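Local atomic coordinates of polysaccharide biosynthesis protein CapD (Bacillus thuringiensis HD-771, PDB entry 6BWC), a protein that acts in CMP-pseudaminic acid biosynthesis, binding NADP and UDP-N-acetylglucosamine in a short-chain dehydrogenase fold and probably removing water from the sugar. Residues P181-E184 against N185-K188; G268-M271 against Y272-L275; I322-E325 against E326-L330. The protein carries 2 engineered substitutions. One frame throughout, in Å; residues are numbered along the deposited sequence.

Contact 1. Residues P181-E184 against N185-K188; sequences PLFE and NQIK. With UD1 (uridine-diphosphate-N-acetylglucosamine), chain O.
P181-E184 and N185-K188 are successive turns of one alpha helix, joined by four i to i+4 backbone hydrogen bonds, from the amides of N185, Q186, I187 and K188 to the carbonyls of P181, L182, F183 and E184. The bond from Q186 N to L182 O is nearly straight, at 175°, whereas N185 N stands above the carbonyl plane of P181 and gives a more bent one. Q186 makes the main side-chain contacts with L182 and F183. Its chain runs out extended past CG, and the end amide meets these two neighbours of the preceding turn. OE1 sits at the edge of the F183 ring, near its plane, 3.4 Å from CD1; the two side chains lie alongside each other and point the same way, with amide and ring only 18° apart. The NE2 branch passes L182, lying 3.9 Å from CD1. OE1 accepts from T194 N and NE2 donates to E50 of the second subunit, which also covers L182, so both ends of this buried amide are bonded and its flip is fixed. L182 turns its other methyl to the ligand: with CG anti to the backbone N (chi1 179°), CD2 comes 3.3 Å from the uracil O4 of UD1. F183 approaches the other uracil carbonyl, its CZ 3.6 Å from O2 of UD1. On the remaining flank, E184 extends to Y251 OH and T338 N through OE2, and K188 makes a cation-pi contact with Y251. Thus one helix flank lines the uridine end of the pocket. F183, Q186 and I187 pack on strand 192-195 through I193, while helix 236-251 receives F183, E184 and I187 on M243, I244 and V247.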
loop_
_atom_site.group_PDB
_atom_site.type_symbol
_atom_site.label_atom_id
_atom_site.label_comp_id
_atom_site.label_asym_id
_atom_site.label_seq_id
_atom_site.Cartn_x
_atom_site.Cartn_y
_atom_site.Cartn_z
ATOM N N PRO C 181 -17.375 -0.439 -37.007
ATOM C CA PRO C 181 -18.668 -0.244 -36.347
ATOM C C PRO C 181 -19.004 1.210 -36.075
ATOM O O PRO C 181 -20.181 1.528 -35.998
ATOM C CB PRO C 181 -18.517 -0.966 -35.014
ATOM C CG PRO C 181 -17.421 -1.933 -35.210
ATOM C CD PRO C 181 -16.515 -1.371 -36.265
ATOM N N LEU C 182 -17.994 2.068 -35.897
ATOM C CA LEU C 182 -18.219 3.509 -35.722
ATOM C C LEU C 182 -18.807 4.148 -36.995
ATOM O O LEU C 182 -19.903 4.721 -36.964
ATOM C CB LEU C 182 -16.910 4.188 -35.330
ATOM C CG LEU C 182 -16.940 5.692 -35.131
ATOM C CD1 LEU C 182 -17.918 6.062 -34.042
ATOM C CD2 LEU C 182 -15.547 6.184 -34.786
ATOM N N PHE C 183 -18.077 4.016 -38.108
ATOM C CA PHE C 183 -18.513 4.497 -39.439
ATOM C C PHE C 183 -19.886 3.942 -39.852
ATOM O O PHE C 183 -20.745 4.728 -40.239
ATOM C CB PHE C 183 -17.447 4.190 -40.533
ATOM C CG PHE C 183 -16.258 5.157 -40.579
ATOM C CD1 PHE C 183 -16.102 6.201 -39.672
ATOM C CD2 PHE C 183 -15.268 4.982 -41.545
ATOM C CE1 PHE C 183 -15.013 7.036 -39.724
ATOM C CE2 PHE C 183 -14.162 5.826 -41.600
ATOM C CZ PHE C 183 -14.035 6.857 -40.684
ATOM N N GLU C 184 -20.110 2.623 -39.744
ATOM C CA GLU C 184 -21.458 2.055 -39.937
ATOM C C GLU C 184 -22.518 2.834 -39.180
ATOM O O GLU C 184 -23.545 3.177 -39.740
ATOM C CB GLU C 184 -21.525 0.598 -39.465
ATOM C CG GLU C 184 -22.922 -0.032 -39.578
ATOM C CD GLU C 184 -22.928 -1.555 -39.465
ATOM O OE1 GLU C 184 -22.186 -2.096 -38.595
ATOM O OE2 GLU C 184 -23.690 -2.207 -40.229
ATOM N N ASN C 185 -22.238 3.102 -37.904
ATOM C CA ASN C 185 -23.202 3.668 -36.951
ATOM C C ASN C 185 -23.370 5.157 -37.106
ATOM O O ASN C 185 -24.481 5.691 -36.981
ATOM C CB ASN C 185 -22.773 3.384 -35.503
ATOM C CG ASN C 185 -23.923 2.951 -34.636
ATOM O OD1 ASN C 185 -24.653 2.006 -34.973
ATOM N ND2 ASN C 185 -24.099 3.625 -33.512
ATOM N N GLN C 186 -22.249 5.826 -37.334
ATOM C CA GLN C 186 -22.257 7.218 -37.742
ATOM C C GLN C 186 -23.124 7.388 -38.992
ATOM O O GLN C 186 -23.910 8.313 -39.059
ATOM C CB GLN C 186 -20.821 7.717 -38.016
ATOM C CG GLN C 186 -19.953 7.906 -36.773
ATOM C CD GLN C 186 -18.624 8.608 -37.048
ATOM O OE1 GLN C 186 -18.040 8.472 -38.123
ATOM N NE2 GLN C 186 -18.135 9.358 -36.059
ATOM N N ILE C 187 -22.985 6.489 -39.967
ATOM C CA ILE C 187 -23.729 6.606 -41.228
ATOM C C ILE C 187 -25.214 6.440 -40.966
ATOM O O ILE C 187 -26.003 7.245 -41.444
ATOM C CB ILE C 187 -23.267 5.590 -42.308
ATOM C CG1 ILE C 187 -21.835 5.916 -42.805
ATOM C CG2 ILE C 187 -24.238 5.602 -43.495
ATOM C CD1 ILE C 187 -21.046 4.739 -43.362
ATOM N N LYS C 188 -25.567 5.383 -40.232
ATOM C CA LYS C 188 -26.936 5.136 -39.759
ATOM C C LYS C 188 -27.581 6.343 -39.095
ATOM O O LYS C 188 -28.663 6.766 -39.483
ATOM C CB LYS C 188 -26.947 4.029 -38.698
ATOM C CG LYS C 188 -26.989 2.607 -39.211
ATOM C CD LYS C 188 -27.512 1.664 -38.128
ATOM C CE LYS C 188 -27.768 0.292 -38.706
ATOM N NZ LYS C 188 -28.593 -0.619 -37.882
HETATM C "C1'" UD1 O . -6.243 -0.174 -33.114
HETATM C "C2'" UD1 O . -6.209 -0.609 -31.658
HETATM C "C3'" UD1 O . -4.825 -0.409 -31.043
HETATM C "C4'" UD1 O . -3.720 -0.991 -31.920
HETATM C "C5'" UD1 O . -3.937 -0.715 -33.421
HETATM C "C6'" UD1 O . -3.012 -1.612 -34.255
HETATM C "C7'" UD1 O . -8.488 -0.204 -30.819
HETATM C "C8'" UD1 O . -9.407 0.821 -30.185
HETATM N "N2'" UD1 O . -7.194 0.125 -30.884
HETATM O "O1'" UD1 O . -5.855 1.187 -33.218
HETATM O "O3'" UD1 O . -4.813 -1.008 -29.732
HETATM O "O4'" UD1 O . -2.457 -0.479 -31.537
HETATM O "O5'" UD1 O . -5.305 -0.925 -33.829
HETATM O "O6'" UD1 O . -2.506 -0.925 -35.404
HETATM O "O7'" UD1 O . -8.952 -1.242 -31.287
HETATM N N1 UD1 O . -10.385 7.000 -37.492
HETATM C C2 UD1 O . -11.248 7.931 -38.144
HETATM N N3 UD1 O . -12.289 8.454 -37.476
HETATM C C4 UD1 O . -12.545 8.124 -36.194
HETATM C C5 UD1 O . -11.749 7.220 -35.535
HETATM C C6 UD1 O . -10.678 6.653 -36.208
HETATM O O2 UD1 O . -11.053 8.289 -39.320
HETATM O O4 UD1 O . -13.513 8.605 -35.584
HETATM C C1B UD1 O . -9.215 6.419 -38.184
HETATM C C2B UD1 O . -7.906 6.437 -37.391
HETATM O "O2'" UD1 O . -7.182 7.648 -37.569
HETATM C C3B UD1 O . -7.162 5.209 -37.879
HETATM C C4B UD1 O . -8.294 4.271 -38.240
HETATM O O4B UD1 O . -9.475 5.056 -38.405
HETATM O O3B UD1 O . -6.370 5.411 -39.054
HETATM C C5B UD1 O . -8.550 3.202 -37.190
HETATM O O5B UD1 O . -8.955 3.717 -35.912
HETATM P PA UD1 O . -9.325 2.597 -34.821
HETATM O O1A UD1 O . -10.034 3.165 -33.616
HETATM O O2A UD1 O . -9.963 1.371 -35.482
HETATM O O3A UD1 O . -7.935 1.875 -34.428
HETATM P PB UD1 O . -6.388 2.326 -34.273
HETATM O O1B UD1 O . -6.307 3.626 -33.500
HETATM O O2B UD1 O . -5.563 2.234 -35.551
#

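Contact 2. Residues G268-M271 against Y272-L275; sequences GEKM and YEEL. With UD1 (uridine-diphosphate-N-acetylglucosamine), chain O.
The Y272 ring is met obliquely by M271 and K270: CB of M271 lies 3.7 Å from CD2, and CE of K270 lies 3.9 Å from CE1. At the ring edge, in its plane, stands CG of E274. K270 threads past this group as an extended chain. Its CG lies 3.2 Å from the Y272 carbonyl oxygen. The K270 and E274 side chains cross at about a right angle, and NZ forms a salt bridge of 3.1 Å with E274 OE1 through the anti lone pair of that oxygen. NZ also donates to the carbonyls of I133 and S134, so three acceptors grip this buried ammonium group. A second carboxylate is near but not paired with it, E273 OE1 lying 4.1 Å from NZ, and the two acids probably help to stabilise its positive charge. E273 CG, anti to the carbonyl carbon (chi1 -68°), lies 3.6 Å from O6' on the N-acetylglucosamine of UD1. Toward the nucleoside half of the ligand, E269 OE2 accepts from the ribose O2' of UD1 at 2.6 Å, while its OE1 takes the amide of K266 and so steadies the carboxylate. The arrangement belongs to the nucleotide-sugar site: an irregular loop spans UD1 from ribose to hexose, consistent with the substrate-binding region of an extended short-chain dehydrogenase.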
loop_
_atom_site.group_PDB
_atom_site.type_symbol
_atom_site.label_atom_id
_atom_site.label_comp_id
_atom_site.label_asym_id
_atom_site.label_seq_id
_atom_site.Cartn_x
_atom_site.Cartn_y
_atom_site.Cartn_z
ATOM N N GLY C 268 -1.221 11.866 -30.554
ATOM C CA GLY C 268 -0.381 10.667 -30.509
ATOM C C GLY C 268 -0.532 9.692 -31.674
ATOM O O GLY C 268 0.329 8.833 -31.845
ATOM N N GLU C 269 -1.603 9.810 -32.470
ATOM C CA GLU C 269 -1.841 8.911 -33.617
ATOM C C GLU C 269 -0.646 8.871 -34.576
ATOM O O GLU C 269 -0.060 9.897 -34.878
ATOM C CB GLU C 269 -3.102 9.315 -34.418
ATOM C CG GLU C 269 -4.428 8.876 -33.804
ATOM C CD GLU C 269 -5.629 9.072 -34.739
ATOM O OE1 GLU C 269 -5.964 10.242 -35.029
ATOM O OE2 GLU C 269 -6.257 8.065 -35.170
ATOM N N LYS C 270 -0.320 7.667 -35.037
ATOM C CA LYS C 270 0.715 7.400 -36.044
ATOM C C LYS C 270 0.069 7.296 -37.435
ATOM O O LYS C 270 -1.108 6.925 -37.558
ATOM C CB LYS C 270 1.406 6.068 -35.709
ATOM C CG LYS C 270 2.867 5.932 -36.094
ATOM C CD LYS C 270 3.397 4.621 -35.538
ATOM C CE LYS C 270 4.786 4.349 -36.040
ATOM N NZ LYS C 270 5.274 3.094 -35.442
ATOM N N MET C 271 0.858 7.589 -38.468
ATOM C CA MET C 271 0.357 7.652 -39.853
ATOM C C MET C 271 0.215 6.291 -40.497
ATOM O O MET C 271 -0.722 6.043 -41.254
ATOM C CB MET C 271 1.264 8.537 -40.732
ATOM C CG MET C 271 1.011 10.029 -40.583
ATOM S SD MET C 271 -0.726 10.425 -40.898
ATOM C CE MET C 271 -0.780 11.981 -40.055
ATOM N N TYR C 272 1.171 5.437 -40.160
ATOM C CA TYR C 272 1.307 4.068 -40.636
ATOM C C TYR C 272 1.636 3.289 -39.375
ATOM O O TYR C 272 1.828 3.892 -38.315
ATOM C CB TYR C 272 2.473 3.965 -41.624
ATOM C CG TYR C 272 3.717 4.597 -41.076
ATOM C CD1 TYR C 272 4.635 3.851 -40.342
ATOM C CD2 TYR C 272 3.937 5.968 -41.226
ATOM C CE1 TYR C 272 5.758 4.443 -39.791
ATOM C CE2 TYR C 272 5.051 6.573 -40.688
ATOM C CZ TYR C 272 5.959 5.809 -39.965
ATOM O OH TYR C 272 7.078 6.417 -39.431
ATOM N N GLU C 273 1.718 1.968 -39.472
ATOM C CA GLU C 273 2.161 1.149 -38.342
ATOM C C GLU C 273 3.318 0.303 -38.828
ATOM O O GLU C 273 3.718 0.431 -39.978
ATOM C CB GLU C 273 1.009 0.311 -37.784
ATOM C CG GLU C 273 -0.098 1.121 -37.092
ATOM C CD GLU C 273 0.277 1.721 -35.731
ATOM O OE1 GLU C 273 1.453 1.565 -35.280
ATOM O OE2 GLU C 273 -0.622 2.346 -35.100
ATOM N N GLU C 274 3.898 -0.502 -37.938
ATOM C CA GLU C 274 5.075 -1.316 -38.252
ATOM C C GLU C 274 5.001 -2.653 -37.494
ATOM O O GLU C 274 4.565 -2.698 -36.352
ATOM C CB GLU C 274 6.377 -0.557 -37.894
ATOM C CG GLU C 274 6.502 0.870 -38.448
ATOM C CD GLU C 274 7.808 1.563 -38.062
ATOM O OE1 GLU C 274 7.836 2.308 -37.058
ATOM O OE2 GLU C 274 8.824 1.367 -38.760
ATOM N N LEU C 275 5.431 -3.730 -38.144
ATOM C CA LEU C 275 5.391 -5.082 -37.565
ATOM C C LEU C 275 6.602 -5.347 -36.670
ATOM O O LEU C 275 6.540 -6.224 -35.789
ATOM C CB LEU C 275 5.381 -6.146 -38.672
ATOM C CG LEU C 275 4.365 -6.040 -39.819
ATOM C CD1 LEU C 275 4.712 -7.050 -40.902
ATOM C CD2 LEU C 275 2.934 -6.216 -39.309
HETATM C "C1'" UD1 O . -6.243 -0.174 -33.114
HETATM C "C2'" UD1 O . -6.209 -0.609 -31.658
HETATM C "C3'" UD1 O . -4.825 -0.409 -31.043
HETATM C "C4'" UD1 O . -3.720 -0.991 -31.920
HETATM C "C5'" UD1 O . -3.937 -0.715 -33.421
HETATM C "C6'" UD1 O . -3.012 -1.612 -34.255
HETATM C "C7'" UD1 O . -8.488 -0.204 -30.819
HETATM C "C8'" UD1 O . -9.407 0.821 -30.185
HETATM N "N2'" UD1 O . -7.194 0.125 -30.884
HETATM O "O1'" UD1 O . -5.855 1.187 -33.218
HETATM O "O3'" UD1 O . -4.813 -1.008 -29.732
HETATM O "O4'" UD1 O . -2.457 -0.479 -31.537
HETATM O "O5'" UD1 O . -5.305 -0.925 -33.829
HETATM O "O6'" UD1 O . -2.506 -0.925 -35.404
HETATM O "O7'" UD1 O . -8.952 -1.242 -31.287
HETATM N N1 UD1 O . -10.385 7.000 -37.492
HETATM C C2 UD1 O . -11.248 7.931 -38.144
HETATM N N3 UD1 O . -12.289 8.454 -37.476
HETATM C C4 UD1 O . -12.545 8.124 -36.194
HETATM C C5 UD1 O . -11.749 7.220 -35.535
HETATM C C6 UD1 O . -10.678 6.653 -36.208
HETATM O O2 UD1 O . -11.053 8.289 -39.320
HETATM O O4 UD1 O . -13.513 8.605 -35.584
HETATM C C1B UD1 O . -9.215 6.419 -38.184
HETATM C C2B UD1 O . -7.906 6.437 -37.391
HETATM O "O2'" UD1 O . -7.182 7.648 -37.569
HETATM C C3B UD1 O . -7.162 5.209 -37.879
HETATM C C4B UD1 O . -8.294 4.271 -38.240
HETATM O O4B UD1 O . -9.475 5.056 -38.405
HETATM O O3B UD1 O . -6.370 5.411 -39.054
HETATM C C5B UD1 O . -8.550 3.202 -37.190
HETATM O O5B UD1 O . -8.955 3.717 -35.912
HETATM P PA UD1 O . -9.325 2.597 -34.821
HETATM O O1A UD1 O . -10.034 3.165 -33.616
HETATM O O2A UD1 O . -9.963 1.371 -35.482
HETATM O O3A UD1 O . -7.935 1.875 -34.428
HETATM P PB UD1 O . -6.388 2.326 -34.273
HETATM O O1B UD1 O . -6.307 3.626 -33.500
HETATM O O2B UD1 O . -5.563 2.234 -35.551
#

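Contact 3. Residues I322-E325 against E326-L330; sequences ISKE and ELRNL
I322 and L327 form the tightly packed part of this helix start, crossing at about a right angle. The I322 CG1 branch lies between the backbone N and the carbonyl carbon (chi1 64°), which directs CD1 onto the first turn, 3.4 Å from CA and 3.6 Å from CB of L327. Farther along the same flank, L330 CD1 is in looser contact with that methyl at 4.4 Å. The exposed side is polar. S323 is the N-cap, and with E326 it makes a capping box: E326 N donates weakly to S323 OG at 3.3 Å, and S323 N donates weakly to E326 OE1 at 3.5 Å. S323 OG in turn gives its proton to OE1, 3.1 Å away, on the anti lone pair. The S323 hydroxyl thus supplies an acceptor for E326 N, one of the first-turn amides that have no preceding turn to bond to. Backbone bonds then run from L327 N, R328 N and N329 N to the carbonyls of S323, K324 and E325. Beyond the cap, E325 bends at chi2 and reaches R328 one turn on, where OE1 lies at the guanidinium edge, 2.7 Å from NH1. That salt bridge is bent, with a weak 118° hydrogen bond, and the carboxylate is turned 25° from the guanidinium plane. R328 has further partners: NH2 pairs with E245, its strongest, and NE with E246. K324 NZ shares E245 OE1, a negative charge that probably eases the approach of the two cations. Helix 324-333 lies against helix 236-251, with K324 and R328 both resting on V242. I322 and L327 press on I234 of strand 233-235, I322 also bonding through its backbone to V233, and L330 packs on the loop residues M173 and T206.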
loop_
_atom_site.group_PDB
_atom_site.type_symbol
_atom_site.label_atom_id
_atom_site.label_comp_id
_atom_site.label_asym_id
_atom_site.label_seq_id
_atom_site.Cartn_x
_atom_site.Cartn_y
_atom_site.Cartn_z
ATOM N N ILE C 322 -4.273 -3.683 -50.237
ATOM C CA ILE C 322 -5.258 -4.415 -51.011
ATOM C C ILE C 322 -6.011 -3.373 -51.830
ATOM O O ILE C 322 -5.981 -2.189 -51.500
ATOM C CB ILE C 322 -6.214 -5.232 -50.111
ATOM C CG1 ILE C 322 -7.070 -4.325 -49.207
ATOM C CG2 ILE C 322 -5.415 -6.231 -49.268
ATOM C CD1 ILE C 322 -8.066 -5.078 -48.349
ATOM N N SER C 323 -6.667 -3.805 -52.898
ATOM C CA SER C 323 -7.551 -2.920 -53.661
ATOM C C SER C 323 -8.809 -2.628 -52.843
ATOM O O SER C 323 -9.143 -3.394 -51.932
ATOM C CB SER C 323 -7.942 -3.583 -54.986
ATOM O OG SER C 323 -8.477 -4.886 -54.785
ATOM N N LYS C 324 -9.488 -1.523 -53.160
ATOM C CA LYS C 324 -10.875 -1.262 -52.695
ATOM C C LYS C 324 -11.775 -2.475 -52.686
ATOM O O LYS C 324 -12.495 -2.712 -51.728
ATOM C CB LYS C 324 -11.589 -0.268 -53.610
ATOM C CG LYS C 324 -11.611 1.164 -53.128
ATOM C CD LYS C 324 -12.759 1.917 -53.767
ATOM C CE LYS C 324 -14.051 1.635 -53.024
ATOM N NZ LYS C 324 -15.198 2.269 -53.715
ATOM N N GLU C 325 -11.757 -3.206 -53.793
ATOM C CA GLU C 325 -12.707 -4.276 -54.020
ATOM C C GLU C 325 -12.404 -5.479 -53.125
ATOM O O GLU C 325 -13.338 -6.098 -52.591
ATOM C CB GLU C 325 -12.745 -4.661 -55.512
ATOM C CG GLU C 325 -14.049 -5.323 -55.964
ATOM C CD GLU C 325 -15.277 -4.406 -55.864
ATOM O OE1 GLU C 325 -15.126 -3.162 -55.997
ATOM O OE2 GLU C 325 -16.399 -4.936 -55.644
ATOM N N GLU C 326 -11.119 -5.798 -52.949
ATOM C CA GLU C 326 -10.706 -6.834 -51.977
ATOM C C GLU C 326 -11.098 -6.465 -50.553
ATOM O O GLU C 326 -11.491 -7.336 -49.773
ATOM C CB GLU C 326 -9.198 -7.095 -52.017
ATOM C CG GLU C 326 -8.728 -7.869 -53.231
ATOM C CD GLU C 326 -7.223 -7.992 -53.266
ATOM O OE1 GLU C 326 -6.583 -7.110 -53.888
ATOM O OE2 GLU C 326 -6.686 -8.947 -52.645
ATOM N N LEU C 327 -10.979 -5.185 -50.221
ATOM C CA LEU C 327 -11.377 -4.705 -48.913
ATOM C C LEU C 327 -12.850 -4.962 -48.685
ATOM O O LEU C 327 -13.210 -5.616 -47.720
ATOM C CB LEU C 327 -11.083 -3.211 -48.773
ATOM C CG LEU C 327 -11.497 -2.512 -47.472
ATOM C CD1 LEU C 327 -11.189 -3.337 -46.221
ATOM C CD2 LEU C 327 -10.801 -1.156 -47.434
ATOM N N ARG C 328 -13.679 -4.450 -49.599
ATOM C CA ARG C 328 -15.125 -4.702 -49.635
ATOM C C ARG C 328 -15.487 -6.177 -49.499
ATOM O O ARG C 328 -16.398 -6.517 -48.738
ATOM C CB ARG C 328 -15.727 -4.163 -50.933
ATOM C CG ARG C 328 -17.016 -4.846 -51.373
ATOM C CD ARG C 328 -17.467 -4.325 -52.715
ATOM N NE ARG C 328 -18.014 -2.969 -52.644
ATOM C CZ ARG C 328 -17.488 -1.878 -53.204
ATOM N NH1 ARG C 328 -16.378 -1.906 -53.937
ATOM N NH2 ARG C 328 -18.122 -0.723 -53.049
ATOM N N ASN C 329 -14.815 -7.048 -50.250
ATOM C CA ASN C 329 -15.054 -8.490 -50.105
ATOM C C ASN C 329 -14.862 -8.931 -48.675
ATOM O O ASN C 329 -15.737 -9.588 -48.110
ATOM C CB ASN C 329 -14.136 -9.299 -51.007
ATOM C CG ASN C 329 -14.492 -9.149 -52.467
ATOM O OD1 ASN C 329 -15.540 -8.579 -52.828
ATOM N ND2 ASN C 329 -13.619 -9.657 -53.327
ATOM N N LEU C 330 -13.718 -8.520 -48.114
ATOM C CA LEU C 330 -13.349 -8.745 -46.714
ATOM C C LEU C 330 -14.451 -8.252 -45.744
ATOM O O LEU C 330 -15.057 -9.060 -45.011
ATOM C CB LEU C 330 -12.002 -8.057 -46.386
ATOM C CG LEU C 330 -10.861 -8.877 -45.777
ATOM C CD1 LEU C 330 -9.741 -7.911 -45.400
ATOM C CD2 LEU C 330 -11.272 -9.766 -44.601
#

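Overall arrangement
Contacts 1 and 2 are mostly buried and both touch UD1, whereas contact 3 lies at the surface. Contact 1 serves the uracil with apolar and aromatic side chains from near the start of helix 179-190; contact 2, on a loop without regular structure, gives the ribose a carboxylate acceptor and sets the E273 side chain beside the hexose. Contact 3 starts a helix, so side-chain capping supplements the backbone bonds there, and its charges pair within the helix and across to helix 236-251. Contacts 1 and 3 share that helix as a neighbour, their centres about 19 Å apart and their nearest atoms about 10 Å. Contact 1 alone is touched by the second subunit.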